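Local structure of tyrosyl-tRNA synthetase (Archaeoglobus fulgidus, 2CYB) at residues Lys6-Ile10 against Glu61-Glu65; Val53-Met57 against Phe97-Leu102; Ala137-Met141 against Gln155-Pro159. The protein probably catalyses the two-step attachment of tyrosine to tRNA(Tyr), first activating tyrosine with ATP and then transferring it to the acceptor end of the tRNA. All coordinates share one frame; numbering follows the deposited sequence.

Contacts 1 and 2 both use helix 47-61, contact 2 at its middle and contact 1 at its C-terminal end. Their centres are about 14 Å apart, and they touch where Lys55 NZ reaches the carbonyl of Ile10, with a probable hydrogen bond of 2.8 Å between Lys55 NZ and Ile10 O. Contact 3 stands apart, its centre about 31 Å from that of contact 1 and 28 Å from that of contact 2. It alone of the three includes a residue that binds the substrate tyrosine, Tyr158. Contact 2 does not line the pocket: the Phe97 side chain is about 9 Å from the bound tyrosine and that of Leu56 about 6 Å from that of Tyr36.

Contact 1. Residues Lys6-Ile10 against Glu61-Glu65; sequences KLRLI and EAGFE
A Schellman motif closes helix 47-61 here, and the N-terminal helix 3-11 packs against it, with Lys6, Leu9 and Ile10 meeting Glu61, Ala62 and Phe64. Gly63 is the C-prime residue; its positive phi (98°) turns the chain out of the helix, and Phe64 N bonds back to Leu59 O. The chain then runs straight into strand 65-70 of the Rossmann fold.

Ala62 sits in the middle of the contact. Its methyl points at helix 3-11 and is met from two neighbouring turns: Lys6 CD lies 3.7 Å from Ala62 CB, and Ile10 CG1 lies 3.9 Å from the same CB. Lys6 manages this with its aliphatic part. A bend at chi2 (-46°) lays the chain over Ala62, with Lys6 CD 3.6 Å from Ala62 CA, and carries the ammonium group on toward Glu61. Lys6 NZ stops short of a salt bridge, 5.0 Å from Glu61 OE1, so any pull between the two charges is probably modest.

Leu9 meets the extended side chain of Glu61 nearly at a right angle. One branch does the touching: Leu9 CD2 rests 3.7 Å from Glu61 CD, a methyl set against the carboxylate carbon, with Glu61 CG and CB also close by. Deeper in, the apolar part continues. Ile27 of helix 20-28 and Leu59 of helix 47-61 also touch Ile10, while Leu59 and Pro33 pack on Phe64. The ring of Phe64 is about 9 Å from the side chain of Tyr36, a tyrosine-binding residue, but the contact itself takes no part in the pocket. Ile10 and Phe64 cross at about a right angle, the extended Ile10 chain reaching the ring obliquely with Ile10 CD1 only 3.4 Å from Phe64 CE1.

Contact 2. Residues Val53-Met57 against Phe97-Leu102; sequences VQKLM and FIALGL
This is a buried apolar contact between two helices of the Rossmann fold, in which Val53, Leu56 and Met57 of helix 47-61 meet Phe97 and the turn Leu100-Leu102 at the C-terminal end of helix 83-99. The first helix starts within the 'HIGH' region and links strand 34-39 to strand 65-70; the second lies on the path from strand 65-70 to strand 108-111.

Val53 splits its two methyls between different partners. Val53 CG1, anti to the backbone N (chi1 163°), reaches the turn and lies 3.9 Å from Leu102 CD1. Val53 CG2 goes to the ring of Phe97, which it meets obliquely, 3.5 Å from Phe97 CE1. Leu102 in turn fits its two branches among the helix side chains: Leu102 CD1 is 4.0 Å from Leu56 CD1, and Leu102 CD2 is 4.0 Å from Met57 CG.

The turn is a Schellman motif. Gly101 has a positive phi (126°), and Leu102 N bonds back to Phe97 O at 2.9 Å, which brings Leu102 round toward helix 47-61. Met57 uses the bare backbone at Gly101. Its chain runs extended to SD and then bends at chi3 (91°), placing Met57 CE 3.5 Å from Gly101 CA, where no side chain stands in the way. SD passes beside the carbonyl of Leu100, with Leu100 O 3.8 Å from Met57 SD.

Beneath the contact lies the central sheet. Leu56 packs on Ile66 and Val68 of strand 65-70 and on Val37 of strand 34-39, Leu102 also rests on Val68, and Phe97 touches Leu70 and the ring of Tyr39. From another direction the C-terminal helix 297-319 closes on Leu100 through Ala315.

Contact 3. Residues Ala137-Met141 against Gln155-Pro159; sequences ARRSM and QMIYP. With TYR (tyrosine), chain C.
The tyrosine pocket is backed here: Met141 of the segment 137-141 lies on Tyr158 of helix 154-168, a residue that binds the substrate. Bends at chi2 and chi3 (-67° and -70°) fold the Met141 chain so that Met141 CE sits over one ring face, 3.9 Å from the centroid of the Tyr158 ring, a CH-pi contact. Met141 SD comes obliquely, 3.5 Å from Tyr158 CD2, giving a Met-aromatic pair. The ring's edge serves the ligand: the amino N of the bound tyrosine lies in the ring plane and donates a 2.8 Å hydrogen bond to Tyr158 OH, which also bonds Glu40. Met141 on one face, His74 edge-to-face and the bonds at OH probably limit how far the ring can turn.

Pro159 kinks the helix, having no N-H to give the turn before. Gln155 O is buried without a polar partner, and Met141 CG packs 3.3 Å from it. Ser140 OG donates to Ala137 O (2.7 Å), which holds the hydroxyl 3.3 Å from Pro159 CB. At the other end, Met156 SD lies against Arg138 CA at 3.6 Å.

Ile183 of helix 181-190 packs on Ser140, Met141 and Pro159. The second subunit also packs against the contact: Ala137 touches Val153 of the second subunit, and Met156 touches Leu134 of that subunit.

Contact 1. Residues Lys6-Ile10 against Glu61-Glu65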
# COMPACT_ATOMS: atom_id res chain seq x y z
N LYS A 6 -13.56 37.30 -9.49
CA LYS A 6 -13.53 35.85 -9.57
C LYS A 6 -12.84 35.29 -8.34
O LYS A 6 -13.19 34.22 -7.85
CB LYS A 6 -12.82 35.40 -10.85
CG LYS A 6 -13.62 35.76 -12.09
CD LYS A 6 -15.09 35.39 -11.88
CE LYS A 6 -16.02 36.09 -12.85
NZ LYS A 6 -17.44 35.76 -12.52
N LEU A 7 -11.89 36.05 -7.82
CA LEU A 7 -11.16 35.66 -6.63
C LEU A 7 -12.14 35.67 -5.45
O LEU A 7 -12.10 34.79 -4.59
CB LEU A 7 -10.01 36.64 -6.40
CG LEU A 7 -8.67 36.12 -5.86
CD1 LEU A 7 -8.25 34.86 -6.60
CD2 LEU A 7 -7.61 37.21 -6.03
N ARG A 8 -13.02 36.67 -5.42
CA ARG A 8 -14.01 36.79 -4.35
C ARG A 8 -14.97 35.61 -4.37
O ARG A 8 -15.30 35.03 -3.33
CB ARG A 8 -14.81 38.09 -4.50
CG ARG A 8 -13.96 39.35 -4.52
CD ARG A 8 -13.55 39.80 -3.12
NE ARG A 8 -14.65 40.46 -2.41
CZ ARG A 8 -15.22 41.60 -2.80
NH1 ARG A 8 -14.80 42.22 -3.89
NH2 ARG A 8 -16.21 42.12 -2.08
N LEU A 9 -15.42 35.25 -5.57
CA LEU A 9 -16.35 34.15 -5.76
C LEU A 9 -15.70 32.80 -5.44
O LEU A 9 -16.30 31.95 -4.77
CB LEU A 9 -16.85 34.14 -7.21
CG LEU A 9 -17.68 32.95 -7.68
CD1 LEU A 9 -18.93 32.80 -6.82
CD2 LEU A 9 -18.06 33.15 -9.14
N ILE A 10 -14.47 32.62 -5.90
CA ILE A 10 -13.74 31.38 -5.67
C ILE A 10 -13.52 31.14 -4.19
O ILE A 10 -13.69 30.03 -3.69
CB ILE A 10 -12.35 31.38 -6.37
CG1 ILE A 10 -12.53 31.33 -7.89
CG2 ILE A 10 -11.53 30.18 -5.91
CD1 ILE A 10 -11.24 31.46 -8.66
N GLU A 61 -18.19 28.92 -12.67
CA GLU A 61 -18.72 30.24 -12.99
C GLU A 61 -17.58 31.23 -13.13
O GLU A 61 -17.69 32.23 -13.84
CB GLU A 61 -19.68 30.71 -11.89
CG GLU A 61 -20.25 32.10 -12.13
CD GLU A 61 -21.22 32.52 -11.05
OE1 GLU A 61 -21.71 33.67 -11.11
OE2 GLU A 61 -21.50 31.71 -10.14
N ALA A 62 -16.47 30.96 -12.44
CA ALA A 62 -15.30 31.82 -12.48
C ALA A 62 -14.36 31.45 -13.62
O ALA A 62 -13.23 31.94 -13.69
CB ALA A 62 -14.57 31.79 -11.15
N GLY A 63 -14.79 30.55 -14.50
CA GLY A 63 -13.96 30.18 -15.64
C GLY A 63 -13.12 28.91 -15.58
O GLY A 63 -12.44 28.59 -16.55
N PHE A 64 -13.16 28.19 -14.46
CA PHE A 64 -12.38 26.96 -14.31
C PHE A 64 -12.98 25.79 -15.06
O PHE A 64 -14.19 25.74 -15.31
CB PHE A 64 -12.29 26.54 -12.84
CG PHE A 64 -11.20 27.21 -12.07
CD1 PHE A 64 -11.25 28.58 -11.82
CD2 PHE A 64 -10.15 26.47 -11.55
CE1 PHE A 64 -10.26 29.19 -11.06
CE2 PHE A 64 -9.15 27.07 -10.79
CZ PHE A 64 -9.21 28.44 -10.54
N GLU A 65 -12.12 24.84 -15.41
CA GLU A 65 -12.51 23.59 -16.06
C GLU A 65 -12.79 22.74 -14.83
O GLU A 65 -12.02 22.79 -13.87
CB GLU A 65 -11.34 22.96 -16.82
CG GLU A 65 -10.87 23.70 -18.07
CD GLU A 65 -9.76 22.96 -18.80
OE1 GLU A 65 -9.42 23.35 -19.93
OE2 GLU A 65 -9.20 21.98 -18.24

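Contact 2. Residues Val53-Met57 against Phe97-Leu102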
# COMPACT_ATOMS: atom_id res chain seq x y z
N VAL A 53 -19.82 20.65 -3.83
CA VAL A 53 -20.43 20.75 -5.15
C VAL A 53 -20.67 22.22 -5.47
O VAL A 53 -20.38 22.68 -6.58
CB VAL A 53 -21.77 19.98 -5.20
CG1 VAL A 53 -22.58 20.42 -6.41
CG2 VAL A 53 -21.50 18.48 -5.27
N GLN A 54 -21.17 22.96 -4.49
CA GLN A 54 -21.44 24.39 -4.68
C GLN A 54 -20.14 25.12 -5.01
O GLN A 54 -20.14 26.03 -5.84
CB GLN A 54 -22.09 24.99 -3.43
CG GLN A 54 -22.31 26.51 -3.50
CD GLN A 54 -23.28 26.93 -4.59
OE1 GLN A 54 -22.98 27.80 -5.40
NE2 GLN A 54 -24.46 26.31 -4.61
N LYS A 55 -19.04 24.73 -4.38
CA LYS A 55 -17.77 25.38 -4.65
C LYS A 55 -17.33 25.09 -6.08
O LYS A 55 -16.76 25.96 -6.74
CB LYS A 55 -16.71 24.92 -3.64
CG LYS A 55 -15.35 25.58 -3.83
CD LYS A 55 -15.46 27.09 -4.02
CE LYS A 55 -16.12 27.79 -2.84
NZ LYS A 55 -16.35 29.25 -3.11
N LEU A 56 -17.61 23.88 -6.57
CA LEU A 56 -17.25 23.56 -7.95
C LEU A 56 -18.06 24.42 -8.91
O LEU A 56 -17.55 24.84 -9.95
CB LEU A 56 -17.49 22.07 -8.25
CG LEU A 56 -16.44 21.09 -7.69
CD1 LEU A 56 -16.81 19.67 -8.10
CD2 LEU A 56 -15.05 21.44 -8.22
N MET A 57 -19.32 24.69 -8.57
CA MET A 57 -20.17 25.53 -9.42
C MET A 57 -19.66 26.96 -9.39
O MET A 57 -19.72 27.67 -10.39
CB MET A 57 -21.63 25.46 -8.98
CG MET A 57 -22.29 24.12 -9.28
SD MET A 57 -24.06 24.08 -8.93
CE MET A 57 -24.71 24.57 -10.51
N PHE A 97 -25.10 14.39 -8.91
CA PHE A 97 -24.25 15.56 -9.12
C PHE A 97 -24.72 16.37 -10.32
O PHE A 97 -24.67 17.60 -10.30
CB PHE A 97 -22.79 15.14 -9.29
CG PHE A 97 -22.14 14.67 -8.01
CD1 PHE A 97 -22.22 15.43 -6.85
CD2 PHE A 97 -21.45 13.46 -7.97
CE1 PHE A 97 -21.62 15.00 -5.66
CE2 PHE A 97 -20.84 13.03 -6.79
CZ PHE A 97 -20.93 13.80 -5.63
N ILE A 98 -25.17 15.68 -11.37
CA ILE A 98 -25.67 16.36 -12.56
C ILE A 98 -26.95 17.10 -12.16
O ILE A 98 -27.10 18.30 -12.42
CB ILE A 98 -26.01 15.35 -13.68
CG1 ILE A 98 -24.73 14.66 -14.15
CG2 ILE A 98 -26.69 16.07 -14.85
CD1 ILE A 98 -24.96 13.58 -15.18
N ALA A 99 -27.85 16.37 -11.52
CA ALA A 99 -29.13 16.92 -11.07
C ALA A 99 -28.96 18.11 -10.13
O ALA A 99 -29.84 18.96 -10.05
CB ALA A 99 -29.95 15.83 -10.41
N LEU A 100 -27.84 18.17 -9.41
CA LEU A 100 -27.59 19.27 -8.49
C LEU A 100 -27.05 20.50 -9.20
O LEU A 100 -26.88 21.56 -8.59
CB LEU A 100 -26.61 18.84 -7.40
CG LEU A 100 -27.11 17.85 -6.35
CD1 LEU A 100 -25.97 17.50 -5.41
CD2 LEU A 100 -28.27 18.46 -5.57
N GLY A 101 -26.76 20.36 -10.49
CA GLY A 101 -26.24 21.48 -11.24
C GLY A 101 -24.94 21.21 -11.97
O GLY A 101 -24.55 21.99 -12.83
N LEU A 102 -24.26 20.13 -11.62
CA LEU A 102 -23.01 19.81 -12.29
C LEU A 102 -23.25 18.99 -13.56
O LEU A 102 -22.80 17.85 -13.68
CB LEU A 102 -22.07 19.04 -11.35
CG LEU A 102 -21.38 19.87 -10.27
CD1 LEU A 102 -20.54 18.97 -9.37
CD2 LEU A 102 -20.49 20.92 -10.93

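Contact 3. Residues Ala137-Met141 against Gln155-Pro159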
# COMPACT_ATOMS: atom_id res chain seq x y z
N ALA A 137 1.67 9.09 6.31
CA ALA A 137 0.49 8.56 5.65
C ALA A 137 -0.63 8.30 6.64
O ALA A 137 -1.79 8.67 6.42
CB ALA A 137 0.84 7.28 4.91
N ARG A 138 -0.29 7.64 7.74
CA ARG A 138 -1.28 7.32 8.76
C ARG A 138 -1.90 8.59 9.33
O ARG A 138 -3.12 8.67 9.49
CB ARG A 138 -0.62 6.52 9.88
CG ARG A 138 -1.60 5.85 10.83
CD ARG A 138 -0.86 5.21 11.99
NE ARG A 138 -1.66 4.19 12.68
CZ ARG A 138 -2.90 4.37 13.12
NH1 ARG A 138 -3.52 5.53 12.94
NH2 ARG A 138 -3.52 3.39 13.77
N ARG A 139 -1.08 9.59 9.62
CA ARG A 139 -1.60 10.84 10.17
C ARG A 139 -2.49 11.59 9.18
O ARG A 139 -3.46 12.24 9.58
CB ARG A 139 -0.45 11.74 10.66
CG ARG A 139 0.22 11.20 11.91
CD ARG A 139 1.22 12.18 12.54
NE ARG A 139 2.59 11.97 12.08
CZ ARG A 139 3.15 12.61 11.06
NH1 ARG A 139 4.41 12.35 10.72
NH2 ARG A 139 2.47 13.53 10.38
N SER A 140 -2.19 11.50 7.89
CA SER A 140 -3.01 12.20 6.90
C SER A 140 -4.41 11.60 6.84
O SER A 140 -5.37 12.28 6.46
CB SER A 140 -2.36 12.11 5.51
OG SER A 140 -2.56 10.83 4.93
N MET A 141 -4.53 10.35 7.25
CA MET A 141 -5.81 9.65 7.20
C MET A 141 -6.63 9.67 8.48
O MET A 141 -7.71 9.08 8.54
CB MET A 141 -5.58 8.19 6.79
CG MET A 141 -5.10 8.02 5.35
SD MET A 141 -6.39 8.50 4.23
CE MET A 141 -7.52 7.19 4.47
N GLN A 155 -5.82 1.52 3.69
CA GLN A 155 -6.06 2.90 4.09
C GLN A 155 -4.77 3.72 4.13
O GLN A 155 -4.80 4.95 4.19
CB GLN A 155 -6.84 2.91 5.42
CG GLN A 155 -8.28 2.40 5.21
CD GLN A 155 -8.91 1.77 6.44
OE1 GLN A 155 -8.24 1.10 7.23
NE2 GLN A 155 -10.22 1.95 6.59
N MET A 156 -3.62 3.04 4.04
CA MET A 156 -2.34 3.73 4.04
C MET A 156 -1.90 4.02 2.61
O MET A 156 -1.05 4.87 2.36
CB MET A 156 -1.28 2.89 4.77
CG MET A 156 -1.65 2.56 6.21
SD MET A 156 -1.78 4.04 7.26
CE MET A 156 -3.57 4.31 7.26
N ILE A 157 -2.47 3.28 1.66
CA ILE A 157 -2.18 3.47 0.24
C ILE A 157 -3.07 4.62 -0.27
O ILE A 157 -2.66 5.41 -1.11
CB ILE A 157 -2.51 2.20 -0.58
CG1 ILE A 157 -1.57 1.06 -0.19
CG2 ILE A 157 -2.43 2.49 -2.07
CD1 ILE A 157 -1.99 -0.29 -0.75
N TYR A 158 -4.29 4.67 0.27
CA TYR A 158 -5.32 5.66 -0.05
C TYR A 158 -4.83 7.12 -0.23
O TYR A 158 -5.08 7.74 -1.27
CB TYR A 158 -6.41 5.56 1.03
CG TYR A 158 -7.64 6.43 0.89
CD1 TYR A 158 -8.92 5.86 0.77
CD2 TYR A 158 -7.55 7.82 0.95
CE1 TYR A 158 -10.06 6.66 0.73
CE2 TYR A 158 -8.68 8.62 0.91
CZ TYR A 158 -9.93 8.04 0.80
OH TYR A 158 -11.03 8.86 0.73
N PRO A 159 -4.11 7.68 0.77
CA PRO A 159 -3.64 9.07 0.62
C PRO A 159 -2.67 9.29 -0.53
O PRO A 159 -2.69 10.32 -1.18
CB PRO A 159 -3.01 9.38 1.98
CG PRO A 159 -2.50 8.03 2.42
CD PRO A 159 -3.64 7.10 2.04
N TYR C . -10.61 11.65 0.48
CA TYR C . -11.88 12.22 -0.04
C TYR C . -12.98 12.16 1.02
O TYR C . -14.10 12.60 0.72
CB TYR C . -12.30 11.45 -1.30
CG TYR C . -11.28 11.60 -2.40
CD1 TYR C . -10.68 10.48 -2.99
CD2 TYR C . -10.91 12.87 -2.86
CE1 TYR C . -9.74 10.63 -4.02
CE2 TYR C . -9.98 13.03 -3.87
CZ TYR C . -9.40 11.91 -4.45
OH TYR C . -8.49 12.09 -5.47
OXT TYR C . -12.70 11.69 2.14